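Local structure of 24-sterol C-methyltransferase (Haloferax volcanii, 6F5Z) at residues B[43-48]-B[105-110]; B[23-28]-B[187-192]. The protein is a putative methyltransferase that binds S-adenosyl-L-homocysteine and forms a complex with the activator Trm112, probably transferring methyl groups from S-adenosylmethionine. One frame throughout, in Å; residues are numbered along the deposited sequence.

Contact 1: B[43-48]-B[105-110]. With SAH (S-adenosyl-L-homocysteine), chain G.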
ATOM      1  N   VAL B  43      -1.533   3.655  16.965  1.00 14.28           N
ATOM      2  CA  VAL B  43      -0.705   2.983  17.971  1.00 14.30           C
ATOM      3  C   VAL B  43       0.657   2.700  17.315  1.00 16.24           C
ATOM      4  O   VAL B  43       0.726   2.185  16.179  1.00 15.18           O
ATOM      5  CB  VAL B  43      -1.367   1.682  18.475  1.00 15.34           C
ATOM      6  CG1 VAL B  43      -0.376   0.849  19.318  1.00 15.98           C
ATOM      7  CG2 VAL B  43      -2.593   2.014  19.306  1.00 15.23           C
ATOM      8  N   ASP B  44       1.717   3.082  18.013  1.00 14.75           N
ATOM      9  CA  ASP B  44       3.088   2.887  17.547  1.00 14.37           C
ATOM     10  C   ASP B  44       3.713   1.826  18.459  1.00 16.52           C
ATOM     11  O   ASP B  44       3.888   2.066  19.678  1.00 16.93           O
ATOM     12  CB  ASP B  44       3.835   4.238  17.681  1.00 15.68           C
ATOM     13  CG  ASP B  44       5.300   4.246  17.349  1.00 17.93           C
ATOM     14  OD1 ASP B  44       5.836   3.172  16.984  1.00 17.10           O
ATOM     15  OD2 ASP B  44       5.919   5.332  17.454  1.00 17.14           O
ATOM     16  N   LEU B  45       3.936   0.624  17.889  1.00 14.54           N
ATOM     17  CA  LEU B  45       4.451  -0.499  18.664  1.00 14.27           C
ATOM     18  C   LEU B  45       5.959  -0.506  18.681  1.00 17.33           C
ATOM     19  O   LEU B  45       6.574  -0.674  17.623  1.00 15.84           O
ATOM     20  CB  LEU B  45       3.923  -1.798  18.093  1.00 14.89           C
ATOM     21  CG  LEU B  45       2.426  -2.004  18.200  1.00 16.25           C
ATOM     22  CD1 LEU B  45       2.049  -3.325  17.539  1.00 16.78           C
ATOM     23  CD2 LEU B  45       1.944  -2.020  19.657  1.00 17.14           C
ATOM     24  N   GLY B  46       6.551  -0.285  19.870  1.00 16.19           N
ATOM     25  CA  GLY B  46       8.003  -0.183  20.035  1.00 15.19           C
ATOM     26  C   GLY B  46       8.456   1.190  19.612  1.00 17.99           C
ATOM     27  O   GLY B  46       9.373   1.362  18.815  1.00 18.36           O
ATOM     28  N   THR B  47       7.830   2.198  20.208  1.00 15.71           N
ATOM     29  CA  THR B  47       7.943   3.589  19.793  1.00 15.52           C
ATOM     30  C   THR B  47       9.360   4.183  19.845  1.00 16.56           C
ATOM     31  O   THR B  47       9.651   5.097  19.082  1.00 16.91           O
ATOM     32  CB  THR B  47       6.954   4.424  20.588  1.00 17.29           C
ATOM     33  OG1 THR B  47       6.741   5.684  19.945  1.00 17.79           O
ATOM     34  CG2 THR B  47       7.338   4.593  22.050  1.00 18.89           C
ATOM     35  N   GLY B  48      10.226   3.663  20.737  1.00 16.79           N
ATOM     36  CA  GLY B  48      11.565   4.232  20.830  1.00 17.29           C
ATOM     37  C   GLY B  48      11.460   5.695  21.229  1.00 17.25           C
ATOM     38  O   GLY B  48      10.781   5.973  22.215  1.00 19.18           O
ATOM     39  N   ASP B 105      -7.284   3.192  14.586  1.00 14.52           N
ATOM     40  CA  ASP B 105      -7.395   3.339  13.129  1.00 14.76           C
ATOM     41  C   ASP B 105      -6.210   2.738  12.386  1.00 15.48           C
ATOM     42  O   ASP B 105      -6.406   2.159  11.315  1.00 17.84           O
ATOM     43  CB  ASP B 105      -7.557   4.815  12.750  1.00 15.71           C
ATOM     44  CG  ASP B 105      -8.849   5.419  13.301  1.00 18.31           C
ATOM     45  OD1 ASP B 105      -9.933   4.957  12.904  1.00 21.08           O
ATOM     46  OD2 ASP B 105      -8.771   6.236  14.238  1.00 19.53           O
ATOM     47  N   HIS B 106      -4.969   2.930  12.916  1.00 13.59           N
ATOM     48  CA  HIS B 106      -3.795   2.359  12.259  1.00 14.41           C
ATOM     49  C   HIS B 106      -2.746   2.008  13.289  1.00 14.90           C
ATOM     50  O   HIS B 106      -2.692   2.621  14.368  1.00 15.61           O
ATOM     51  CB  HIS B 106      -3.151   3.336  11.259  1.00 16.68           C
ATOM     52  CG  HIS B 106      -4.094   3.850  10.234  1.00 19.67           C
ATOM     53  ND1 HIS B 106      -4.753   5.076  10.392  1.00 23.32           N
ATOM     54  CD2 HIS B 106      -4.516   3.253   9.102  1.00 19.20           C
ATOM     55  CE1 HIS B 106      -5.546   5.178   9.337  1.00 20.85           C
ATOM     56  NE2 HIS B 106      -5.463   4.116   8.539  1.00 21.57           N
ATOM     57  N   VAL B 107      -1.934   0.999  12.953  1.00 13.48           N
ATOM     58  CA  VAL B 107      -0.806   0.605  13.822  1.00 13.46           C
ATOM     59  C   VAL B 107       0.449   0.732  12.954  1.00 14.01           C
ATOM     60  O   VAL B 107       0.475   0.305  11.791  1.00 14.08           O
ATOM     61  CB  VAL B 107      -0.975  -0.861  14.305  1.00 14.73           C
ATOM     62  CG1 VAL B 107       0.260  -1.342  15.080  1.00 15.61           C
ATOM     63  CG2 VAL B 107      -2.215  -0.989  15.188  1.00 14.60           C
ATOM     64  N   TRP B 108       1.508   1.315  13.544  1.00 12.57           N
ATOM     65  CA  TRP B 108       2.809   1.479  12.937  1.00 13.73           C
ATOM     66  C   TRP B 108       3.827   0.746  13.800  1.00 14.76           C
ATOM     67  O   TRP B 108       3.740   0.781  15.027  1.00 14.39           O
ATOM     68  CB  TRP B 108       3.188   2.981  12.957  1.00 13.67           C
ATOM     69  CG  TRP B 108       4.656   3.257  12.769  1.00 13.23           C
ATOM     70  CD1 TRP B 108       5.593   3.416  13.756  1.00 15.02           C
ATOM     71  CD2 TRP B 108       5.366   3.315  11.519  1.00 12.73           C
ATOM     72  NE1 TRP B 108       6.848   3.628  13.192  1.00 13.92           N
ATOM     73  CE2 TRP B 108       6.737   3.534  11.820  1.00 13.80           C
ATOM     74  CE3 TRP B 108       4.972   3.197  10.168  1.00 15.14           C
ATOM     75  CZ2 TRP B 108       7.692   3.737  10.819  1.00 15.10           C
ATOM     76  CZ3 TRP B 108       5.929   3.351   9.172  1.00 17.06           C
ATOM     77  CH2 TRP B 108       7.285   3.577   9.508  1.00 17.14           C
ATOM     78  N   SER B 109       4.805   0.113  13.170  1.00 14.08           N
ATOM     79  CA  SER B 109       5.929  -0.422  13.914  1.00 14.15           C
ATOM     80  C   SER B 109       7.175  -0.387  13.034  1.00 15.52           C
ATOM     81  O   SER B 109       7.158  -0.883  11.909  1.00 15.89           O
ATOM     82  CB  SER B 109       5.624  -1.815  14.445  1.00 14.72           C
ATOM     83  OG  SER B 109       6.728  -2.325  15.180  1.00 17.21           O
ATOM     84  N   MET B 110       8.265   0.173  13.559  1.00 13.36           N
ATOM     85  CA  MET B 110       9.532   0.206  12.809  1.00 13.28           C
ATOM     86  C   MET B 110      10.625  -0.418  13.692  1.00 16.30           C
ATOM     87  O   MET B 110      10.796  -0.026  14.866  1.00 14.76           O
ATOM     88  CB  MET B 110       9.927   1.658  12.474  1.00 15.77           C
ATOM     89  CG  MET B 110      11.359   1.846  11.979  1.00 17.63           C
ATOM     90  SD  MET B 110      11.586   1.109  10.342  1.00 19.62           S
ATOM     91  CE  MET B 110      13.217   1.738   9.882  1.00 17.63           C
TER
HETATM   92  N   SAH G 302      10.612   2.332  16.472  1.00 16.14           N
HETATM   93  CA  SAH G 302      11.848   2.952  17.022  1.00 16.51           C
HETATM   94  CB  SAH G 302      12.638   2.033  18.036  1.00 16.79           C
HETATM   95  CG  SAH G 302      13.182   0.762  17.391  1.00 16.66           C
HETATM   96  SD  SAH G 302      14.106  -0.237  18.617  1.00 18.64           S
HETATM   97  C   SAH G 302      12.818   3.406  15.900  1.00 19.61           C
HETATM   98  O   SAH G 302      12.380   3.199  14.688  1.00 18.62           O
HETATM   99  OXT SAH G 302      13.883   3.923  16.144  1.00 19.41           O
HETATM  100  C5' SAH G 302      12.871  -1.426  19.196  1.00 18.81           C
HETATM  101  C4' SAH G 302      11.918  -0.856  20.231  1.00 17.68           C
HETATM  102  O4' SAH G 302      10.920  -1.871  20.518  1.00 19.14           O
HETATM  103  C3' SAH G 302      12.636  -0.556  21.552  1.00 20.44           C
HETATM  104  O3' SAH G 302      12.342   0.750  22.049  1.00 21.78           O
HETATM  105  C2' SAH G 302      12.226  -1.724  22.456  1.00 20.64           C
HETATM  106  O2' SAH G 302      12.198  -1.434  23.852  1.00 20.81           O
HETATM  107  C1' SAH G 302      10.841  -2.080  21.918  1.00 19.36           C
HETATM  108  N9  SAH G 302      10.442  -3.472  22.138  1.00 18.34           N
HETATM  109  C8  SAH G 302      11.127  -4.600  21.757  1.00 20.31           C
HETATM  110  N7  SAH G 302      10.510  -5.722  22.040  1.00 20.60           N
HETATM  111  C5  SAH G 302       9.333  -5.306  22.644  1.00 19.08           C
HETATM  112  C6  SAH G 302       8.236  -6.015  23.184  1.00 22.20           C
HETATM  113  N6  SAH G 302       8.158  -7.352  23.232  1.00 24.79           N
HETATM  114  N1  SAH G 302       7.221  -5.293  23.722  1.00 20.34           N
HETATM  115  C2  SAH G 302       7.315  -3.956  23.737  1.00 17.90           C
HETATM  116  N3  SAH G 302       8.293  -3.181  23.261  1.00 18.96           N
HETATM  117  C4  SAH G 302       9.281  -3.920  22.715  1.00 17.93           C
HETATM  118  O   HOH W   1       7.793   1.525  16.123  1.00 15.29           O
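The SAH pocket of this Rossmann-like methyltransferase opens where two neighbouring parallel strands of the central sheet end, strand 43-45 running into the glycine-rich turn G46-T47-G48 and 106-110 beside it. Three backbone bonds pair them: V43 N to H106 O, W108 N to V43 O (2.9 Å, 166° at the hydrogen) and L45 N to W108 O. S109, its OG anti to the backbone N, adds a fourth grip by giving its hydroxyl to L45 O from above the carbonyl plane. On that side of the sheet, L45 CD1 crosses obliquely onto V107 CG1 at 3.6 Å.

D44, on the first strand, and W108 lie side by side, both with CG anti to the backbone N. The carboxylate stands 74° to the indole, and OD1 meets the ring edge in plane at CD1 (3.2 Å). A water lies within hydrogen-bonding distance of D44 OD1 (2.7 Å) and L45 O and accepts from M110 N, while D44 OD2 takes the T47 hydroxyl at 2.6 Å. An alanine in place of D44 would probably loosen the turn, since both the water and T47 OG1 would lose a carboxylate partner. Positive phi favours glycine at G46 and G48, and a CB on either would clash with the ligand. The SAH amino N donates to G46 O, just past the first strand, at 2.8 Å and to M110 O, at the end of the second, at 2.9 Å.

Contact 2: B[23-28]-B[187-192]. With SAH (S-adenosyl-L-homocysteine), chain G.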
ATOM      1  N   HIS B  23      16.929   5.466  11.497  1.00 16.37           N
ATOM      2  CA  HIS B  23      15.695   4.855  11.015  1.00 14.82           C
ATOM      3  C   HIS B  23      14.838   5.799  10.206  1.00 16.89           C
ATOM      4  O   HIS B  23      14.132   5.356   9.281  1.00 16.88           O
ATOM      5  CB  HIS B  23      14.914   4.268  12.189  1.00 15.64           C
ATOM      6  CG  HIS B  23      15.700   3.176  12.844  1.00 17.50           C
ATOM      7  ND1 HIS B  23      15.493   2.822  14.162  1.00 18.60           N
ATOM      8  CD2 HIS B  23      16.716   2.426  12.345  1.00 19.61           C
ATOM      9  CE1 HIS B  23      16.376   1.864  14.423  1.00 18.61           C
ATOM     10  NE2 HIS B  23      17.123   1.588  13.362  1.00 20.15           N
ATOM     11  N   TRP B  24      14.920   7.116  10.508  1.00 16.03           N
ATOM     12  CA  TRP B  24      14.147   8.101   9.742  1.00 15.67           C
ATOM     13  C   TRP B  24      14.459   8.044   8.258  1.00 16.62           C
ATOM     14  O   TRP B  24      13.590   8.362   7.429  1.00 16.76           O
ATOM     15  CB  TRP B  24      14.490   9.518  10.250  1.00 16.33           C
ATOM     16  CG  TRP B  24      13.743  10.608   9.542  1.00 17.47           C
ATOM     17  CD1 TRP B  24      14.276  11.601   8.763  1.00 20.17           C
ATOM     18  CD2 TRP B  24      12.333  10.851   9.599  1.00 17.75           C
ATOM     19  NE1 TRP B  24      13.281  12.450   8.333  1.00 20.16           N
ATOM     20  CE2 TRP B  24      12.078  12.020   8.852  1.00 21.44           C
ATOM     21  CE3 TRP B  24      11.259  10.208  10.244  1.00 19.18           C
ATOM     22  CZ2 TRP B  24      10.779  12.530   8.686  1.00 21.49           C
ATOM     23  CZ3 TRP B  24       9.975  10.705  10.075  1.00 19.59           C
ATOM     24  CH2 TRP B  24       9.740  11.839   9.291  1.00 20.37           C
ATOM     25  N   HIS B  25      15.708   7.663   7.887  1.00 15.79           N
ATOM     26  CA  HIS B  25      16.074   7.620   6.468  1.00 15.70           C
ATOM     27  C   HIS B  25      15.090   6.824   5.631  1.00 16.75           C
ATOM     28  O   HIS B  25      14.837   7.178   4.476  1.00 17.49           O
ATOM     29  CB  HIS B  25      17.445   6.969   6.258  1.00 18.04           C
ATOM     30  CG  HIS B  25      18.588   7.686   6.916  1.00 20.91           C
ATOM     31  ND1 HIS B  25      19.822   7.069   7.051  1.00 23.41           N
ATOM     32  CD2 HIS B  25      18.645   8.910   7.493  1.00 22.59           C
ATOM     33  CE1 HIS B  25      20.604   7.948   7.676  1.00 22.94           C
ATOM     34  NE2 HIS B  25      19.947   9.057   7.987  1.00 22.75           N
ATOM     35  N   THR B  26      14.546   5.741   6.207  1.00 14.95           N
ATOM     36  CA  THR B  26      13.557   4.952   5.439  1.00 14.19           C
ATOM     37  C   THR B  26      12.154   5.143   6.018  1.00 15.24           C
ATOM     38  O   THR B  26      11.162   5.104   5.277  1.00 14.94           O
ATOM     39  CB  THR B  26      13.931   3.478   5.385  1.00 15.94           C
ATOM     40  OG1 THR B  26      14.014   2.956   6.711  1.00 16.67           O
ATOM     41  CG2 THR B  26      15.237   3.258   4.630  1.00 16.24           C
ATOM     42  N   ALA B  27      12.059   5.301   7.356  1.00 14.63           N
ATOM     43  CA  ALA B  27      10.731   5.470   7.993  1.00 15.12           C
ATOM     44  C   ALA B  27       9.979   6.657   7.420  1.00 16.22           C
ATOM     45  O   ALA B  27       8.742   6.604   7.310  1.00 16.77           O
ATOM     46  CB  ALA B  27      10.860   5.664   9.504  1.00 16.53           C
ATOM     47  N   LYS B  28      10.694   7.738   7.034  1.00 14.55           N
ATOM     48  CA  LYS B  28       9.970   8.892   6.509  1.00 14.39           C
ATOM     49  C   LYS B  28       9.134   8.501   5.292  1.00 16.73           C
ATOM     50  O   LYS B  28       8.036   9.062   5.128  1.00 18.18           O
ATOM     51  CB  LYS B  28      10.950  10.010   6.149  1.00 16.75           C
ATOM     52  CG  LYS B  28      11.905   9.719   5.021  1.00 18.58           C
ATOM     53  CD  LYS B  28      12.899  10.893   4.826  1.00 25.18           C
ATOM     54  CE  LYS B  28      13.882  10.610   3.722  1.00 28.24           C
ATOM     55  NZ  LYS B  28      14.960  11.636   3.693  1.00 34.84           N
ATOM     56  N   ASP B 187      17.729   3.191   1.707  1.00 15.14           N
ATOM     57  CA  ASP B 187      18.284   4.237   2.553  1.00 15.97           C
ATOM     58  C   ASP B 187      19.285   4.931   1.636  1.00 19.00           C
ATOM     59  O   ASP B 187      20.368   4.393   1.350  1.00 18.34           O
ATOM     60  CB  ASP B 187      18.958   3.671   3.808  1.00 17.40           C
ATOM     61  CG  ASP B 187      19.587   4.753   4.665  1.00 17.89           C
ATOM     62  OD1 ASP B 187      19.830   5.863   4.136  1.00 18.64           O
ATOM     63  OD2 ASP B 187      19.793   4.512   5.867  1.00 19.47           O
ATOM     64  N   LEU B 188      18.912   6.127   1.180  1.00 17.41           N
ATOM     65  CA  LEU B 188      19.757   6.909   0.254  1.00 18.56           C
ATOM     66  C   LEU B 188      20.580   7.937   1.006  1.00 23.43           C
ATOM     67  O   LEU B 188      21.425   8.601   0.394  1.00 25.81           O
ATOM     68  CB  LEU B 188      18.869   7.650  -0.751  1.00 19.40           C
ATOM     69  CG  LEU B 188      18.008   6.798  -1.695  1.00 24.08           C
ATOM     70  CD1 LEU B 188      17.293   7.678  -2.721  1.00 25.97           C
ATOM     71  CD2 LEU B 188      18.803   5.706  -2.387  1.00 24.31           C
ATOM     72  N   ASP B 189      20.316   8.122   2.295  1.00 20.46           N
ATOM     73  CA  ASP B 189      20.974   9.158   3.082  1.00 19.67           C
ATOM     74  C   ASP B 189      22.272   8.733   3.682  1.00 23.31           C
ATOM     75  O   ASP B 189      23.159   9.568   3.870  1.00 24.32           O
ATOM     76  CB  ASP B 189      20.054   9.671   4.190  1.00 20.94           C
ATOM     77  CG  ASP B 189      18.872  10.395   3.595  1.00 33.65           C
ATOM     78  OD1 ASP B 189      19.096  11.358   2.837  1.00 38.01           O
ATOM     79  OD2 ASP B 189      17.726   9.927   3.796  1.00 34.41           O
ATOM     80  N   ILE B 190      22.390   7.469   4.071  1.00 19.01           N
ATOM     81  CA  ILE B 190      23.637   7.037   4.701  1.00 18.09           C
ATOM     82  C   ILE B 190      24.799   7.168   3.716  1.00 20.47           C
ATOM     83  O   ILE B 190      24.690   6.770   2.551  1.00 19.58           O
ATOM     84  CB  ILE B 190      23.511   5.604   5.314  1.00 21.60           C
ATOM     85  CG1 ILE B 190      24.748   5.277   6.173  1.00 22.74           C
ATOM     86  CG2 ILE B 190      23.222   4.545   4.237  1.00 22.10           C
ATOM     87  CD1 ILE B 190      24.620   4.018   7.077  1.00 23.10           C
ATOM     88  N   ASP B 191      25.902   7.771   4.196  1.00 21.23           N
ATOM     89  CA  ASP B 191      27.077   7.987   3.351  1.00 21.82           C
ATOM     90  C   ASP B 191      27.803   6.661   3.120  1.00 23.27           C
ATOM     91  O   ASP B 191      27.970   5.865   4.045  1.00 24.17           O
ATOM     92  CB  ASP B 191      28.040   8.979   4.048  1.00 24.38           C
ATOM     93  CG  ASP B 191      29.317   9.271   3.266  1.00 44.37           C
ATOM     94  OD1 ASP B 191      29.218   9.807   2.138  1.00 46.06           O
ATOM     95  OD2 ASP B 191      30.416   8.960   3.785  1.00 56.74           O
ATOM     96  N   ILE B 192      28.175   6.415   1.879  1.00 20.61           N
ATOM     97  CA  ILE B 192      28.928   5.213   1.527  1.00 19.05           C
ATOM     98  C   ILE B 192      30.305   5.702   1.051  1.00 23.87           C
ATOM     99  O   ILE B 192      30.386   6.345   0.004  1.00 24.07           O
ATOM    100  CB  ILE B 192      28.213   4.319   0.496  1.00 20.37           C
ATOM    101  CG1 ILE B 192      26.873   3.815   1.127  1.00 20.41           C
ATOM    102  CG2 ILE B 192      29.119   3.111   0.105  1.00 21.99           C
ATOM    103  CD1 ILE B 192      26.066   2.977   0.229  1.00 22.46           C
TER
HETATM  104  N   SAH G 302      10.612   2.332  16.472  1.00 16.14           N
HETATM  105  CA  SAH G 302      11.848   2.952  17.022  1.00 16.51           C
HETATM  106  CB  SAH G 302      12.638   2.033  18.036  1.00 16.79           C
HETATM  107  CG  SAH G 302      13.182   0.762  17.391  1.00 16.66           C
HETATM  108  SD  SAH G 302      14.106  -0.237  18.617  1.00 18.64           S
HETATM  109  C   SAH G 302      12.818   3.406  15.900  1.00 19.61           C
HETATM  110  O   SAH G 302      12.380   3.199  14.688  1.00 18.62           O
HETATM  111  OXT SAH G 302      13.883   3.923  16.144  1.00 19.41           O
HETATM  112  C5' SAH G 302      12.871  -1.426  19.196  1.00 18.81           C
HETATM  113  C4' SAH G 302      11.918  -0.856  20.231  1.00 17.68           C
HETATM  114  O4' SAH G 302      10.920  -1.871  20.518  1.00 19.14           O
HETATM  115  C3' SAH G 302      12.636  -0.556  21.552  1.00 20.44           C
HETATM  116  O3' SAH G 302      12.342   0.750  22.049  1.00 21.78           O
HETATM  117  C2' SAH G 302      12.226  -1.724  22.456  1.00 20.64           C
HETATM  118  O2' SAH G 302      12.198  -1.434  23.852  1.00 20.81           O
HETATM  119  C1' SAH G 302      10.841  -2.080  21.918  1.00 19.36           C
HETATM  120  N9  SAH G 302      10.442  -3.472  22.138  1.00 18.34           N
HETATM  121  C8  SAH G 302      11.127  -4.600  21.757  1.00 20.31           C
HETATM  122  N7  SAH G 302      10.510  -5.722  22.040  1.00 20.60           N
HETATM  123  C5  SAH G 302       9.333  -5.306  22.644  1.00 19.08           C
HETATM  124  C6  SAH G 302       8.236  -6.015  23.184  1.00 22.20           C
HETATM  125  N6  SAH G 302       8.158  -7.352  23.232  1.00 24.79           N
HETATM  126  N1  SAH G 302       7.221  -5.293  23.722  1.00 20.34           N
HETATM  127  C2  SAH G 302       7.315  -3.956  23.737  1.00 17.90           C
HETATM  128  N3  SAH G 302       8.293  -3.181  23.261  1.00 18.96           N
HETATM  129  C4  SAH G 302       9.281  -3.920  22.715  1.00 17.93           C
HETATM  130  O   HOH W   2      16.807   7.708   2.552  1.00 24.08           O
HETATM  131  O   HOH W   3      16.642  11.264   5.893  1.00 35.32           O
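Helix 16-33 meets the loop that follows strand 178-185 through one face of its 23-28 turn, and the packing is tight around the H25 ring. H25 has CG anti to its carbonyl carbon (chi1 -62°), which lays the imidazole against the loop. ND1 donates to the syn lone pair of D187 OD2 at 2.8 Å, with the acceptor exactly in the ring plane although ring and carboxylate are turned 70° apart. D189 CB sits over the centre of one ring face, a CH-pi contact 3.6 Å from the centroid. The other oxygen, D187 OD1, accepts from D189 N, closing an Asx turn, and from I190 N, both at 3.0 Å, an Asx motif which ties the carboxylate to its own loop backbone next to H25. Beside it T26 CG2 packs on D187 CA and CB at 3.8 Å, while T26 OG1 turns to T218.

The outer side is looser and wet. K28 stretches out beyond CG and reaches D189 tip to tip, its NZ 3.3 Å from OD2 in a long salt bridge. One water joins these same two groups, and a second ties D189 OD2 to H25 O and L188 N. H23, on the same helix, faces the pocket instead and gives ND1 to SAH OXT at 2.8 Å, almost straight.

With ND1 as donor, and with the D187 carboxylate in contact and that of D189 nearby, H25 would probably be easier to protonate; D187 OD2 takes the ring N-H, and OD1 receives two backbone N-H groups.

Overall arrangement
From the N terminus, helix 16-33 comes first and carries the 23-28 half of contact 2; the chain then enters strand 41-45, the first half of contact 1. Two further strands and their helices intervene before strand 104-110 closes contact 1, at the middle of the sheet. After strand 178-185 the loop 187-192 meets helix 16-33 and closes contact 2, so the shorter loop lies wholly within the longer one. The centres are about 19 Å apart, yet the contacts touch: M110 CE packs on T26 OG1, and W108 CZ2 on A27 CB. Both reach SAH, contact 1 at its amino group and contact 2 at its carboxylate.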